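Local coordinates for protein PvdO (Pseudomonas aeruginosa, PDB 5HHA) that matures the pyoverdine chromophore in the periplasm, binds calcium, and probably shares the fold of formylglycine-generating oxidases, at residues 76-89 against 274-286. Sequence-based numbering, arbitrary orientation.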
ATOM      1  N   PRO A  76     -16.011  -1.915 -10.734  1.00 12.68           N
ATOM      2  CA  PRO A  76     -14.580  -2.209 -10.824  1.00 13.49           C
ATOM      3  C   PRO A  76     -13.746  -0.921 -10.827  1.00 13.27           C
ATOM      4  O   PRO A  76     -14.218   0.149 -11.195  1.00 13.85           O
ATOM      5  CB  PRO A  76     -14.454  -2.964 -12.145  1.00 14.34           C
ATOM      6  CG  PRO A  76     -15.655  -2.573 -12.932  1.00 22.51           C
ATOM      7  CD  PRO A  76     -16.743  -2.247 -11.971  1.00 15.76           C
ATOM      8  N   PHE A  77     -12.505  -1.027 -10.358  1.00 13.24           N
ATOM      9  CA  PHE A  77     -11.605   0.118 -10.274  1.00 12.08           C
ATOM     10  C   PHE A  77     -10.199  -0.438 -10.367  1.00 12.10           C
ATOM     11  O   PHE A  77      -9.978  -1.634 -10.175  1.00 11.50           O
ATOM     12  CB  PHE A  77     -11.801   0.896  -8.968  1.00 12.60           C
ATOM     13  CG  PHE A  77     -11.510   0.097  -7.740  1.00 11.13           C
ATOM     14  CD1 PHE A  77     -12.423  -0.812  -7.246  1.00 12.71           C
ATOM     15  CD2 PHE A  77     -10.309   0.286  -7.053  1.00 10.99           C
ATOM     16  CE1 PHE A  77     -12.140  -1.557  -6.100  1.00 11.93           C
ATOM     17  CE2 PHE A  77     -10.026  -0.431  -5.902  1.00 12.06           C
ATOM     18  CZ  PHE A  77     -10.927  -1.351  -5.430  1.00 11.36           C
ATOM     19  N   ALA A  78      -9.232   0.404 -10.710  1.00 11.10           N
ATOM     20  CA  ALA A  78      -7.851  -0.049 -10.848  1.00 11.04           C
ATOM     21  C   ALA A  78      -6.994   0.439  -9.684  1.00  7.83           C
ATOM     22  O   ALA A  78      -7.208   1.527  -9.159  1.00  9.15           O
ATOM     23  CB  ALA A  78      -7.283   0.449 -12.166  1.00 12.60           C
ATOM     24  N   ILE A  79      -6.000  -0.367  -9.339  1.00  9.53           N
ATOM     25  CA  ILE A  79      -4.937   0.065  -8.426  1.00  8.77           C
ATOM     26  C   ILE A  79      -3.614  -0.259  -9.059  1.00  9.21           C
ATOM     27  O   ILE A  79      -3.533  -1.099  -9.937  1.00  9.48           O
ATOM     28  CB  ILE A  79      -5.054  -0.578  -7.003  1.00  9.76           C
ATOM     29  CG1 ILE A  79      -4.774  -2.076  -7.054  1.00 10.13           C
ATOM     30  CG2 ILE A  79      -6.378  -0.272  -6.353  1.00  8.95           C
ATOM     31  CD1 ILE A  79      -4.553  -2.670  -5.645  1.00  9.29           C
ATOM     32  N   SER A  80      -2.561   0.389  -8.593  1.00  8.13           N
ATOM     33  CA  SER A  80      -1.237   0.043  -9.085  1.00  9.22           C
ATOM     34  C   SER A  80      -0.877  -1.355  -8.577  1.00  8.68           C
ATOM     35  O   SER A  80      -1.028  -1.661  -7.381  1.00  8.88           O
ATOM     36  CB  SER A  80      -0.231   1.126  -8.731  1.00  8.49           C
ATOM     37  OG  SER A  80      -0.143   1.380  -7.343  1.00  9.36           O
ATOM     38  N   ARG A  81      -0.493  -2.235  -9.496  1.00  8.90           N
ATOM     39  CA  ARG A  81      -0.227  -3.611  -9.090  1.00  9.83           C
ATOM     40  C   ARG A  81       0.999  -3.717  -8.200  1.00 10.20           C
ATOM     41  O   ARG A  81       1.152  -4.687  -7.430  1.00  9.03           O
ATOM     42  CB  ARG A  81      -0.151  -4.566 -10.292  1.00  9.79           C
ATOM     43  CG  ARG A  81       0.986  -4.367 -11.262  1.00 11.37           C
ATOM     44  CD  ARG A  81       0.943  -5.514 -12.254  1.00 13.27           C
ATOM     45  NE  ARG A  81       2.009  -5.479 -13.245  1.00 13.68           N
ATOM     46  CZ  ARG A  81       2.279  -6.499 -14.054  1.00 14.25           C
ATOM     47  NH1 ARG A  81       1.538  -7.604 -14.003  1.00 16.75           N
ATOM     48  NH2 ARG A  81       3.277  -6.405 -14.931  1.00 17.76           N
ATOM     49  N   TYR A  82       1.879  -2.732  -8.334  1.00  9.29           N
ATOM     50  CA  TYR A  82       3.024  -2.550  -7.454  1.00  8.87           C
ATOM     51  C   TYR A  82       2.842  -1.264  -6.655  1.00  8.66           C
ATOM     52  O   TYR A  82       2.046  -0.395  -7.030  1.00  9.18           O
ATOM     53  CB  TYR A  82       4.304  -2.379  -8.268  1.00  9.59           C
ATOM     54  CG  TYR A  82       4.561  -3.465  -9.279  1.00  9.72           C
ATOM     55  CD1 TYR A  82       4.725  -4.774  -8.874  1.00 10.38           C
ATOM     56  CD2 TYR A  82       4.663  -3.188 -10.644  1.00 12.64           C
ATOM     57  CE1 TYR A  82       4.993  -5.776  -9.781  1.00 12.88           C
ATOM     58  CE2 TYR A  82       4.928  -4.194 -11.561  1.00 14.22           C
ATOM     59  CZ  TYR A  82       5.066  -5.476 -11.108  1.00 12.29           C
ATOM     60  OH  TYR A  82       5.331  -6.474 -12.020  1.00 16.32           O
ATOM     61  N   GLN A  83       3.581  -1.130  -5.571  1.00  8.48           N
ATOM     62  CA  GLN A  83       3.850   0.166  -5.011  1.00  8.33           C
ATOM     63  C   GLN A  83       4.470   1.051  -6.106  1.00  8.52           C
ATOM     64  O   GLN A  83       5.193   0.563  -6.989  1.00  8.91           O
ATOM     65  CB  GLN A  83       4.788   0.004  -3.817  1.00  8.10           C
ATOM     66  CG  GLN A  83       4.091  -0.622  -2.598  1.00  9.80           C
ATOM     67  CD  GLN A  83       4.781  -1.839  -1.992  1.00  7.36           C
ATOM     68  OE1 GLN A  83       5.866  -2.263  -2.394  1.00  8.86           O
ATOM     69  NE2 GLN A  83       4.127  -2.396  -0.964  1.00  8.37           N
ATOM     70  N   VAL A  84       4.157   2.339  -6.064  1.00  7.90           N
ATOM     71  CA  VAL A  84       4.756   3.259  -7.024  1.00  9.06           C
ATOM     72  C   VAL A  84       6.260   3.230  -6.826  1.00  8.42           C
ATOM     73  O   VAL A  84       6.744   3.209  -5.702  1.00  8.84           O
ATOM     74  CB  VAL A  84       4.168   4.650  -6.865  1.00  8.99           C
ATOM     75  CG1 VAL A  84       4.927   5.682  -7.730  1.00 10.73           C
ATOM     76  CG2 VAL A  84       2.691   4.640  -7.249  1.00 10.22           C
ATOM     77  N   THR A  85       7.015   3.184  -7.920  1.00  8.50           N
ATOM     78  CA  THR A  85       8.451   2.964  -7.804  1.00  8.42           C
ATOM     79  C   THR A  85       9.239   4.250  -7.687  1.00  8.76           C
ATOM     80  O   THR A  85       8.743   5.334  -7.991  1.00  9.37           O
ATOM     81  CB  THR A  85       9.023   2.216  -9.016  1.00 10.58           C
ATOM     82  OG1 THR A  85       8.929   3.073 -10.162  1.00 10.29           O
ATOM     83  CG2 THR A  85       8.312   0.878  -9.269  1.00 12.76           C
ATOM     84  N   ALA A  86      10.476   4.110  -7.251  1.00  9.32           N
ATOM     85  CA  ALA A  86      11.391   5.243  -7.186  1.00  9.86           C
ATOM     86  C   ALA A  86      11.546   5.915  -8.547  1.00 11.30           C
ATOM     87  O   ALA A  86      11.580   7.144  -8.628  1.00 12.25           O
ATOM     88  CB  ALA A  86      12.733   4.804  -6.672  1.00 10.86           C
ATOM     89  N   GLY A  87      11.649   5.134  -9.617  1.00 10.67           N
ATOM     90  CA  GLY A  87      11.786   5.712 -10.939  1.00 11.04           C
ATOM     91  C   GLY A  87      10.533   6.430 -11.363  1.00 11.38           C
ATOM     92  O   GLY A  87      10.583   7.460 -12.047  1.00 12.63           O
ATOM     93  N   GLU A  88       9.384   5.903 -10.968  1.00 10.52           N
ATOM     94  CA  GLU A  88       8.124   6.554 -11.308  1.00 11.14           C
ATOM     95  C   GLU A  88       8.003   7.882 -10.578  1.00 11.57           C
ATOM     96  O   GLU A  88       7.576   8.894 -11.159  1.00 12.74           O
ATOM     97  CB  GLU A  88       6.948   5.635 -11.004  1.00 11.07           C
ATOM     98  CG  GLU A  88       6.826   4.542 -12.049  1.00 10.88           C
ATOM     99  CD  GLU A  88       6.081   3.287 -11.614  1.00 10.64           C
ATOM    100  OE1 GLU A  88       5.541   3.214 -10.484  1.00 10.18           O
ATOM    101  OE2 GLU A  88       6.009   2.361 -12.460  1.00 12.65           O
ATOM    102  N   LEU A  89       8.382   7.895  -9.310  1.00 11.30           N
ATOM    103  CA  LEU A  89       8.372   9.152  -8.571  1.00 11.94           C
ATOM    104  C   LEU A  89       9.380  10.138  -9.166  1.00 12.31           C
ATOM    105  O   LEU A  89       9.087  11.341  -9.274  1.00 13.65           O
ATOM    106  CB  LEU A  89       8.640   8.903  -7.088  1.00 12.15           C
ATOM    107  CG  LEU A  89       8.542  10.131  -6.162  1.00 13.81           C
ATOM    108  CD1 LEU A  89       7.105  10.618  -6.081  1.00 16.15           C
ATOM    109  CD2 LEU A  89       9.095   9.806  -4.776  1.00 14.40           C
ATOM    110  N   ARG A 274       7.043  11.211   7.163  1.00 10.45           N
ATOM    111  CA  ARG A 274       7.533  10.456   6.023  1.00  9.65           C
ATOM    112  C   ARG A 274       8.586   9.507   6.556  1.00 10.15           C
ATOM    113  O   ARG A 274       9.121   9.679   7.661  1.00 11.55           O
ATOM    114  CB  ARG A 274       8.102  11.375   4.934  1.00 10.59           C
ATOM    115  CG  ARG A 274       9.348  12.141   5.337  1.00 12.77           C
ATOM    116  CD  ARG A 274       9.761  13.145   4.276  1.00 12.88           C
ATOM    117  NE  ARG A 274       8.811  14.247   4.212  1.00 13.17           N
ATOM    118  CZ  ARG A 274       8.207  14.683   3.112  1.00 12.00           C
ATOM    119  NH1 ARG A 274       8.422  14.129   1.931  1.00 12.36           N
ATOM    120  NH2 ARG A 274       7.359  15.699   3.189  1.00 13.69           N
ATOM    121  N   GLY A 275       8.915   8.500   5.774  1.00  9.26           N
ATOM    122  CA  GLY A 275       9.964   7.587   6.181  1.00 10.92           C
ATOM    123  C   GLY A 275      10.406   6.712   5.047  1.00  8.05           C
ATOM    124  O   GLY A 275       9.737   6.582   4.040  1.00  9.32           O
ATOM    125  N   ASP A 276      11.534   6.051   5.264  1.00  9.13           N
ATOM    126  CA  ASP A 276      12.110   5.133   4.293  1.00  8.94           C
ATOM    127  C   ASP A 276      11.391   3.769   4.262  1.00  8.19           C
ATOM    128  O   ASP A 276      11.813   2.813   3.598  1.00  8.75           O
ATOM    129  CB  ASP A 276      13.609   4.969   4.562  1.00 10.47           C
ATOM    130  CG  ASP A 276      13.915   4.243   5.854  1.00 11.33           C
ATOM    131  OD1 ASP A 276      13.022   3.599   6.435  1.00 11.32           O
ATOM    132  OD2 ASP A 276      15.099   4.283   6.272  1.00 12.23           O
ATOM    133  N   TRP A 277      10.255   3.733   4.973  1.00  8.94           N
ATOM    134  CA  TRP A 277       9.448   2.539   5.164  1.00  9.26           C
ATOM    135  C   TRP A 277       7.986   2.775   4.772  1.00  9.07           C
ATOM    136  O   TRP A 277       7.186   1.855   4.895  1.00  8.80           O
ATOM    137  CB  TRP A 277       9.537   2.105   6.629  1.00  9.97           C
ATOM    138  CG  TRP A 277       9.169   3.160   7.598  1.00  9.40           C
ATOM    139  CD1 TRP A 277       9.936   4.200   8.050  1.00 11.49           C
ATOM    140  CD2 TRP A 277       7.912   3.277   8.258  1.00  9.89           C
ATOM    141  NE1 TRP A 277       9.229   4.961   8.940  1.00 11.26           N
ATOM    142  CE2 TRP A 277       7.982   4.411   9.090  1.00 10.66           C
ATOM    143  CE3 TRP A 277       6.726   2.527   8.244  1.00 10.30           C
ATOM    144  CZ2 TRP A 277       6.924   4.804   9.891  1.00 13.57           C
ATOM    145  CZ3 TRP A 277       5.671   2.935   9.039  1.00 11.10           C
ATOM    146  CH2 TRP A 277       5.783   4.047   9.851  1.00 11.98           C
ATOM    147  N   ILE A 278       7.640   3.980   4.296  1.00  7.96           N
ATOM    148  CA  ILE A 278       6.288   4.272   3.819  1.00  7.47           C
ATOM    149  C   ILE A 278       6.344   4.724   2.375  1.00  8.24           C
ATOM    150  O   ILE A 278       6.986   5.738   2.057  1.00  8.65           O
ATOM    151  CB  ILE A 278       5.529   5.378   4.644  1.00  9.01           C
ATOM    152  CG1 ILE A 278       5.638   5.145   6.146  1.00  9.29           C
ATOM    153  CG2 ILE A 278       4.083   5.403   4.195  1.00  9.05           C
ATOM    154  CD1 ILE A 278       5.090   6.313   6.960  1.00 12.77           C
ATOM    155  N   GLY A 279       5.677   3.969   1.517  1.00  7.82           N
ATOM    156  CA  GLY A 279       5.479   4.317   0.116  1.00  7.95           C
ATOM    157  C   GLY A 279       3.978   4.446  -0.149  1.00  8.09           C
ATOM    158  O   GLY A 279       3.227   4.894   0.723  1.00  7.65           O
ATOM    159  N   PHE A 280       3.534   4.040  -1.343  1.00  7.05           N
ATOM    160  CA  PHE A 280       2.129   4.250  -1.695  1.00  6.69           C
ATOM    161  C   PHE A 280       1.774   3.569  -2.974  1.00  7.39           C
ATOM    162  O   PHE A 280       2.640   3.306  -3.810  1.00  8.12           O
ATOM    163  CB  PHE A 280       1.785   5.735  -1.809  1.00  8.74           C
ATOM    164  CG  PHE A 280       2.507   6.454  -2.932  1.00  9.11           C
ATOM    165  CD1 PHE A 280       3.829   6.870  -2.792  1.00 10.13           C
ATOM    166  CD2 PHE A 280       1.844   6.772  -4.115  1.00 10.34           C
ATOM    167  CE1 PHE A 280       4.463   7.566  -3.796  1.00 10.44           C
ATOM    168  CE2 PHE A 280       2.483   7.462  -5.131  1.00 10.55           C
ATOM    169  CZ  PHE A 280       3.786   7.871  -4.965  1.00 11.79           C
ATOM    170  N   ARG A 281       0.490   3.266  -3.120  1.00  8.15           N
ATOM    171  CA  ARG A 281      -0.100   2.923  -4.404  1.00  8.48           C
ATOM    172  C   ARG A 281      -1.003   4.088  -4.828  1.00  8.15           C
ATOM    173  O   ARG A 281      -1.330   4.969  -4.041  1.00  8.73           O
ATOM    174  CB  ARG A 281      -0.923   1.638  -4.299  1.00  7.89           C
ATOM    175  CG  ARG A 281      -0.111   0.431  -3.977  1.00  8.53           C
ATOM    176  CD  ARG A 281      -0.969  -0.823  -3.845  1.00  8.63           C
ATOM    177  NE  ARG A 281      -0.191  -1.822  -3.161  1.00  8.59           N
ATOM    178  CZ  ARG A 281       0.517  -2.788  -3.740  1.00  7.72           C
ATOM    179  NH1 ARG A 281       0.429  -3.043  -5.042  1.00  8.79           N
ATOM    180  NH2 ARG A 281       1.306  -3.542  -2.991  1.00  7.28           N
ATOM    181  N   VAL A 282      -1.416   4.050  -6.100  1.00  8.39           N
ATOM    182  CA  VAL A 282      -2.472   4.909  -6.577  1.00  8.89           C
ATOM    183  C   VAL A 282      -3.592   4.056  -7.140  1.00  8.84           C
ATOM    184  O   VAL A 282      -3.406   2.910  -7.560  1.00  9.14           O
ATOM    185  CB  VAL A 282      -1.979   5.925  -7.656  1.00  9.99           C
ATOM    186  CG1 VAL A 282      -1.016   6.941  -7.064  1.00 11.71           C
ATOM    187  CG2 VAL A 282      -1.340   5.233  -8.861  1.00 10.83           C
ATOM    188  N   ALA A 283      -4.764   4.679  -7.173  1.00  8.99           N
ATOM    189  CA  ALA A 283      -5.960   4.071  -7.749  1.00  9.75           C
ATOM    190  C   ALA A 283      -6.442   4.933  -8.905  1.00 10.86           C
ATOM    191  O   ALA A 283      -6.156   6.128  -8.943  1.00 11.45           O
ATOM    192  CB  ALA A 283      -7.056   3.940  -6.701  1.00  9.97           C
ATOM    193  N   ARG A 284      -7.228   4.322  -9.784  1.00 12.68           N
ATOM    194  CA  ARG A 284      -7.720   4.998 -10.979  1.00 15.19           C
ATOM    195  C   ARG A 284      -9.148   4.548 -11.242  1.00 14.44           C
ATOM    196  O   ARG A 284      -9.421   3.349 -11.287  1.00 13.33           O
ATOM    197  CB  ARG A 284      -6.793   4.677 -12.156  1.00 17.32           C
ATOM    198  CG  ARG A 284      -7.443   4.512 -13.523  1.00 30.52           C
ATOM    199  CD  ARG A 284      -7.071   5.631 -14.448  1.00 27.92           C
ATOM    200  NE  ARG A 284      -6.716   5.217 -15.818  1.00 23.29           N
ATOM    201  CZ  ARG A 284      -7.582   4.786 -16.737  1.00 20.40           C
ATOM    202  NH1 ARG A 284      -8.858   4.627 -16.442  1.00 22.35           N
ATOM    203  NH2 ARG A 284      -7.151   4.489 -17.942  1.00 22.40           N
ATOM    204  N   GLU A 285     -10.054   5.496 -11.433  1.00 18.44           N
ATOM    205  CA  GLU A 285     -11.422   5.140 -11.792  1.00 15.32           C
ATOM    206  C   GLU A 285     -11.426   4.669 -13.238  1.00 16.94           C
ATOM    207  O   GLU A 285     -10.623   5.110 -14.054  1.00 17.15           O
ATOM    208  CB  GLU A 285     -12.364   6.321 -11.560  1.00 26.77           C
ATOM    209  CG  GLU A 285     -13.025   6.272 -10.171  1.00 38.53           C
ATOM    210  CD  GLU A 285     -12.948   7.583  -9.402  1.00 36.97           C
ATOM    211  OE1 GLU A 285     -13.422   8.614  -9.912  1.00 33.80           O
ATOM    212  OE2 GLU A 285     -12.434   7.583  -8.265  1.00 39.08           O
ATOM    213  N   LEU A 286     -12.320   3.736 -13.548  1.00 18.18           N
ATOM    214  CA  LEU A 286     -12.381   3.188 -14.896  1.00 19.45           C
ATOM    215  C   LEU A 286     -13.441   3.888 -15.738  1.00 31.93           C
ATOM    216  O   LEU A 286     -14.360   4.507 -15.206  1.00 27.13           O
ATOM    217  CB  LEU A 286     -12.608   1.677 -14.831  1.00 19.08           C
ATOM    218  CG  LEU A 286     -11.366   1.019 -14.231  1.00 19.05           C
ATOM    219  CD1 LEU A 286     -11.583  -0.457 -13.930  1.00 25.11           C
ATOM    220  CD2 LEU A 286     -10.202   1.189 -15.160  1.00 24.20           C
ATOM    221  OXT LEU A 286     -13.372   3.869 -16.969  1.00 38.94           O
TER
HETATM  222  O   HOH W   1     -13.886   2.856 -11.331  1.00 22.84           O
HETATM  223  O   HOH W   2       5.849   3.329  -2.963  1.00  9.00           O
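Strand 77-80 pairs antiparallel with the C-terminal strand 278-285 inside the mixed sheet of the FGE-sulfatase domain, and the loop that follows folds against an arginine at the break in that strand. Ala78 and Arg284 form a hydrogen-bonded pair, with Ala78 N to Arg284 O at 3.0 Å. Ser80 N then bonds to Val282 O. Beyond this point the pairing is carried by a side chain: Ser80 OG accepts from Val282 N (3.2 Å) and donates to Tyr82 O (2.8 Å), bridging the strand to the turn behind it. With chi1 at 58°, OG is placed to reach both partners.

The stretched side chain of Arg281 brings NH1 to two carbonyls: it meets Ser80 O in the guanidinium plane at 3.1 Å and makes a weaker, bent bond to Arg81 O, while Gln83 N lies over one face of the group. Glu219 pairs with NE and also accepts from the Gln83 amide, and NH2 bonds to Tyr211 O, so the buried guanidinium is gripped through all three nitrogens. The two segments meet again where Val84 N donates to Phe280 O (2.9 Å, 167°). Here Val84 CB sits over a face of the Phe280 ring in a CH-pi contact, 4.0 Å from its centroid, and Leu89 CD1 approaches the ring edge; helix 131-145 packs against Val84 and Phe280. At the other end, a water links Pro76 O to Leu286 N. An antiparallel strand pair, interrupted where the Arg281 guanidinium binds loop carbonyls, thus ties an early strand to the C-terminus within the sulfatase-modifying-factor fold.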